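Peptidase, M20/M25/M40 family (Staphylococcus aureus, PDB 4EWT) probably hydrolyses amide bonds of N-acyl amino acids or related substrates, as an M20-family amidohydrolase with a two-manganese centre. Local coordinates at residues Arg76-Ala81 against Cys103-His108; Ile133-Glu138 against Ser332-Tyr337. One frame throughout, in Å; residues are numbered along the deposited sequence.

Interaction 1. Residues Arg76-Ala81 against Cys103-His108; sequences RADFDA and CGHDAH. With MN (manganese (II) ion), chain F; MN (manganese (II) ion), chain E.
Asp78 meets both histidines of 103-108 with different parts of its carboxylate. Its CG sits between the backbone N and the carbonyl carbon (chi1 40°), near both rings; from there OD1 turns to His108 and OD2 lies over His105. OD1 accepts from His108 ND1 at 3.1 Å with an N-H...O angle of 155°, the nitrogen lying nearly along the C-O axis and the two flat groups only 10° from coplanar. OD2 instead stands 3.1 Å above the plane of the His105 ring, displaced toward its rim, and CB also packs over this ring as a CH-pi contact. Water 1, a ligand of one manganese, approaches OD2, but too closely in the model for a bond between them to be certain.

His105 is held at both ring nitrogens. ND1, beside CG, lies 2.8 Å from Asp80 O and 3.0 Å from Asp80 OD1, two weak, bent hydrogen bonds from one N-H, while NE2 binds manganese at 2.3 Å. The other oxygen of Asp80, OD2, is taken by Ser30 and the backbone N of Glu139. Cys103 SG bridges the metals, 2.6 Å from the ion that His105 binds and 2.4 Å from the second; His164 completes the protein ligands of the first, Glu139 and His362 those of the second. His108 NE2 bonds to Val165, and Gly104 O lies over the centre of the His108 ring.

Asp80 is thus a second-shell residue that orients a metal-binding imidazole, and its two acceptors would probably make that ring a stronger donor to manganese.

Interaction 2. Residues Ile133-Glu138 against Ser332-Tyr337; sequences IHQPAE and SEDFAY
Gln135 CG is anti to the backbone N (chi1 -170°) and the chain stays extended beyond it, which carries the amide to Asp334; Glu138 instead bends at chi2 (-79°), its CD turned toward the backbone of the same residue. Gln135 and Asp334 meet tip to tip, their amide and carboxylate planes 53° apart. NE2 of Gln135 donates to the syn lone pair of Asp334 OD1 at 2.8 Å, with the acceptor in the amide plane, and also reaches back to Pro136 O at 3.3 Å. With both bonds made from NE2, the amide's rotation is well defined; its OE1 accepts from Tyr338 OH and Arg76 NH2.

Glu138 slides past Asp334 in the opposite direction. Its CG lies 3.4 Å from Asp334 OD1, and farther on its OE2 accepts from the backbone N-H of Asp334, 3.2 Å from N, through the anti lone pair. The Glu138 and Glu333 side chains cross at about a right angle, bringing OE2 of Glu138 within 3.4 Å of OE2 of Glu333. No hydrogen bond joins these two acceptors. Glu333 OE2 caps the coming helix by accepting from Phe335 N at 3.1 Å, and Arg76 NH2 forms salt bridges with it and with Asp334 OD1.

Glu138, about 4 Å from a manganese, directly precedes the metal ligand Glu139, which places the contact beside the metal site. It ties the end of strand 129-135 and the loop after it to the turn leading into helix 335-341. Strand 72-78 flanks it through Arg76, and helix 144-150 closes another side, where Ala145 N donates to Asp334 OD2.

Both contacts are buried, and both start from neighbouring strands of the mixed sheet, 72-78 in interaction 1 and 129-135 in interaction 2, at the ends that lead to the metal centre. Phe79 N probably bonds to Gln135 O, continuing the strand pairing between them. Interaction 1 sets the strand against the first turn of helix 105-120 and pairs aspartate oxygens with imidazoles, one of them bound to manganese. Interaction 2 involves no metal ligand: it joins segments 194 residues apart at their closest ends through an amide, carboxylates and one backbone N-H. Arg76 lies in interaction 1 but its salt bridges to Glu333 and Asp334 fall in interaction 2, and Glu138 CG packs against Asp78 OD2.

Interaction 1. Residues Arg76-Ala81 against Cys103-His108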
# COMPACT_ATOMS: atom_id res chain seq x y z
N ARG A 76 18.85 -43.44 3.47
CA ARG A 76 19.05 -42.55 2.33
C ARG A 76 20.21 -41.56 2.54
O ARG A 76 20.33 -40.95 3.60
CB ARG A 76 17.74 -41.82 2.03
CG ARG A 76 17.77 -40.87 0.86
CD ARG A 76 18.22 -39.48 1.27
NE ARG A 76 17.71 -38.50 0.32
CZ ARG A 76 17.58 -37.20 0.56
NH1 ARG A 76 17.95 -36.66 1.72
NH2 ARG A 76 17.07 -36.43 -0.39
N ALA A 77 21.06 -41.45 1.52
CA ALA A 77 22.11 -40.42 1.46
C ALA A 77 22.13 -39.79 0.08
O ALA A 77 22.16 -40.49 -0.93
CB ALA A 77 23.48 -41.03 1.77
N ASP A 78 22.11 -38.46 0.03
CA ASP A 78 22.21 -37.73 -1.24
C ASP A 78 23.65 -37.35 -1.56
O ASP A 78 24.50 -37.30 -0.66
CB ASP A 78 21.26 -36.51 -1.28
CG ASP A 78 21.21 -35.74 0.04
OD1 ASP A 78 21.97 -36.04 0.99
OD2 ASP A 78 20.39 -34.81 0.13
N PHE A 79 23.94 -37.11 -2.84
CA PHE A 79 25.33 -36.88 -3.26
C PHE A 79 25.61 -35.75 -4.26
O PHE A 79 26.76 -35.59 -4.70
CB PHE A 79 26.02 -38.18 -3.70
CG PHE A 79 25.42 -38.83 -4.91
CD1 PHE A 79 25.83 -38.47 -6.20
CD2 PHE A 79 24.50 -39.87 -4.78
CE1 PHE A 79 25.30 -39.10 -7.32
CE2 PHE A 79 23.97 -40.52 -5.90
CZ PHE A 79 24.37 -40.13 -7.18
N ASP A 80 24.59 -34.97 -4.61
CA ASP A 80 24.78 -33.83 -5.51
C ASP A 80 25.35 -32.62 -4.75
O ASP A 80 25.12 -32.46 -3.55
CB ASP A 80 23.49 -33.44 -6.25
CG ASP A 80 22.34 -33.08 -5.30
OD1 ASP A 80 22.25 -33.63 -4.18
OD2 ASP A 80 21.49 -32.25 -5.71
N ALA A 81 26.09 -31.79 -5.48
CA ALA A 81 26.66 -30.56 -4.92
C ALA A 81 25.93 -29.33 -5.47
O ALA A 81 24.92 -29.47 -6.16
CB ALA A 81 28.14 -30.49 -5.22
N CYS A 103 26.38 -28.45 1.41
CA CYS A 103 25.25 -28.96 2.21
C CYS A 103 25.57 -30.28 2.92
O CYS A 103 24.68 -30.90 3.52
CB CYS A 103 23.99 -29.11 1.35
SG CYS A 103 22.42 -28.90 2.23
N GLY A 104 26.83 -30.72 2.84
CA GLY A 104 27.30 -31.89 3.58
C GLY A 104 26.91 -33.21 2.93
O GLY A 104 26.97 -34.26 3.58
N HIS A 105 26.53 -33.16 1.66
CA HIS A 105 26.15 -34.36 0.91
C HIS A 105 27.34 -35.31 0.71
O HIS A 105 27.17 -36.52 0.63
CB HIS A 105 25.54 -33.99 -0.45
CG HIS A 105 24.20 -33.31 -0.36
ND1 HIS A 105 23.42 -33.08 -1.47
CD2 HIS A 105 23.52 -32.82 0.70
CE1 HIS A 105 22.31 -32.48 -1.10
NE2 HIS A 105 22.34 -32.30 0.21
N ASP A 106 28.54 -34.75 0.63
CA ASP A 106 29.77 -35.54 0.63
C ASP A 106 29.89 -36.33 1.94
O ASP A 106 30.25 -37.52 1.93
CB ASP A 106 31.00 -34.66 0.41
CG ASP A 106 31.09 -33.52 1.42
OD1 ASP A 106 30.04 -33.01 1.89
OD2 ASP A 106 32.23 -33.13 1.75
N ALA A 107 29.57 -35.67 3.06
CA ALA A 107 29.59 -36.33 4.37
C ALA A 107 28.48 -37.36 4.50
O ALA A 107 28.70 -38.43 5.06
CB ALA A 107 29.51 -35.31 5.48
N HIS A 108 27.29 -37.07 3.97
CA HIS A 108 26.23 -38.07 3.96
C HIS A 108 26.65 -39.34 3.20
O HIS A 108 26.42 -40.46 3.66
CB HIS A 108 24.94 -37.51 3.38
CG HIS A 108 24.42 -36.31 4.11
ND1 HIS A 108 23.60 -35.37 3.51
CD2 HIS A 108 24.62 -35.87 5.38
CE1 HIS A 108 23.31 -34.42 4.38
NE2 HIS A 108 23.92 -34.70 5.52
MN MN F . 21.17 -31.13 1.78
MN MN E . 21.01 -28.04 0.43
O HOH W 1 19.84 -32.94 1.52
O HOH W 2 19.46 -29.91 0.48

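Interaction 2. Residues Ile133-Glu138 against Ser332-Tyr337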
# COMPACT_ATOMS: atom_id res chain seq x y z
N ILE A 133 19.94 -46.08 -0.27
CA ILE A 133 19.61 -45.20 -1.38
C ILE A 133 20.66 -44.10 -1.49
O ILE A 133 20.76 -43.24 -0.62
CB ILE A 133 18.19 -44.57 -1.19
CG1 ILE A 133 17.11 -45.65 -1.16
CG2 ILE A 133 17.89 -43.54 -2.29
CD1 ILE A 133 15.74 -45.14 -0.71
N HIS A 134 21.45 -44.15 -2.56
CA HIS A 134 22.37 -43.07 -2.88
C HIS A 134 21.71 -42.19 -3.94
O HIS A 134 21.58 -42.60 -5.10
CB HIS A 134 23.73 -43.62 -3.36
CG HIS A 134 24.57 -44.20 -2.26
ND1 HIS A 134 24.76 -45.55 -2.11
CD2 HIS A 134 25.28 -43.60 -1.27
CE1 HIS A 134 25.55 -45.77 -1.07
NE2 HIS A 134 25.87 -44.61 -0.54
N GLN A 135 21.29 -41.00 -3.53
CA GLN A 135 20.42 -40.14 -4.35
C GLN A 135 21.15 -38.94 -4.95
O GLN A 135 21.80 -38.19 -4.24
CB GLN A 135 19.22 -39.66 -3.52
CG GLN A 135 18.12 -38.97 -4.32
CD GLN A 135 17.30 -38.03 -3.47
OE1 GLN A 135 16.59 -38.46 -2.55
NE2 GLN A 135 17.38 -36.74 -3.76
N PRO A 136 21.02 -38.76 -6.28
CA PRO A 136 21.50 -37.54 -6.93
C PRO A 136 20.42 -36.45 -6.90
O PRO A 136 19.30 -36.69 -6.43
CB PRO A 136 21.71 -37.99 -8.37
CG PRO A 136 20.65 -39.00 -8.59
CD PRO A 136 20.53 -39.73 -7.27
N ALA A 137 20.78 -35.27 -7.38
CA ALA A 137 19.80 -34.25 -7.80
C ALA A 137 18.82 -33.77 -6.72
O ALA A 137 17.72 -33.34 -7.03
CB ALA A 137 19.02 -34.76 -9.03
N GLU A 138 19.24 -33.83 -5.45
CA GLU A 138 18.40 -33.37 -4.34
C GLU A 138 18.13 -31.86 -4.42
O GLU A 138 17.04 -31.40 -4.10
CB GLU A 138 19.03 -33.75 -2.99
CG GLU A 138 18.16 -33.47 -1.75
CD GLU A 138 18.16 -32.00 -1.31
OE1 GLU A 138 19.20 -31.32 -1.47
OE2 GLU A 138 17.10 -31.54 -0.81
N SER A 332 13.77 -26.48 2.32
CA SER A 332 12.99 -27.59 1.79
C SER A 332 13.97 -28.71 1.47
O SER A 332 15.18 -28.48 1.35
CB SER A 332 12.17 -27.17 0.56
OG SER A 332 12.85 -27.50 -0.63
N GLU A 333 13.46 -29.92 1.36
CA GLU A 333 14.27 -31.11 1.28
C GLU A 333 13.48 -32.13 0.47
O GLU A 333 12.31 -32.38 0.77
CB GLU A 333 14.57 -31.60 2.71
CG GLU A 333 15.09 -33.02 2.84
CD GLU A 333 16.41 -33.24 2.15
OE1 GLU A 333 17.36 -32.50 2.46
OE2 GLU A 333 16.48 -34.15 1.30
N ASP A 334 14.10 -32.72 -0.55
CA ASP A 334 13.34 -33.67 -1.39
C ASP A 334 13.16 -35.06 -0.79
O ASP A 334 12.41 -35.88 -1.33
CB ASP A 334 13.78 -33.64 -2.87
CG ASP A 334 14.77 -34.73 -3.23
OD1 ASP A 334 15.40 -35.34 -2.33
OD2 ASP A 334 14.92 -34.97 -4.45
N PHE A 335 13.79 -35.31 0.35
CA PHE A 335 13.46 -36.47 1.18
C PHE A 335 11.96 -36.51 1.44
O PHE A 335 11.39 -37.58 1.68
CB PHE A 335 14.22 -36.44 2.51
CG PHE A 335 14.03 -37.67 3.35
CD1 PHE A 335 14.90 -38.75 3.21
CD2 PHE A 335 12.99 -37.75 4.28
CE1 PHE A 335 14.74 -39.90 3.97
CE2 PHE A 335 12.82 -38.89 5.06
CZ PHE A 335 13.70 -39.97 4.90
N ALA A 336 11.32 -35.34 1.39
CA ALA A 336 9.88 -35.22 1.64
C ALA A 336 9.05 -36.09 0.72
O ALA A 336 7.95 -36.51 1.08
CB ALA A 336 9.45 -33.78 1.55
N TYR A 337 9.56 -36.34 -0.49
CA TYR A 337 8.93 -37.26 -1.43
C TYR A 337 8.91 -38.70 -0.93
O TYR A 337 7.89 -39.37 -1.09
CB TYR A 337 9.60 -37.20 -2.81
CG TYR A 337 9.21 -35.98 -3.63
CD1 TYR A 337 7.89 -35.79 -4.04
CD2 TYR A 337 10.17 -35.05 -4.02
CE1 TYR A 337 7.54 -34.68 -4.81
CE2 TYR A 337 9.83 -33.95 -4.78
CZ TYR A 337 8.52 -33.77 -5.17
OH TYR A 337 8.19 -32.67 -5.92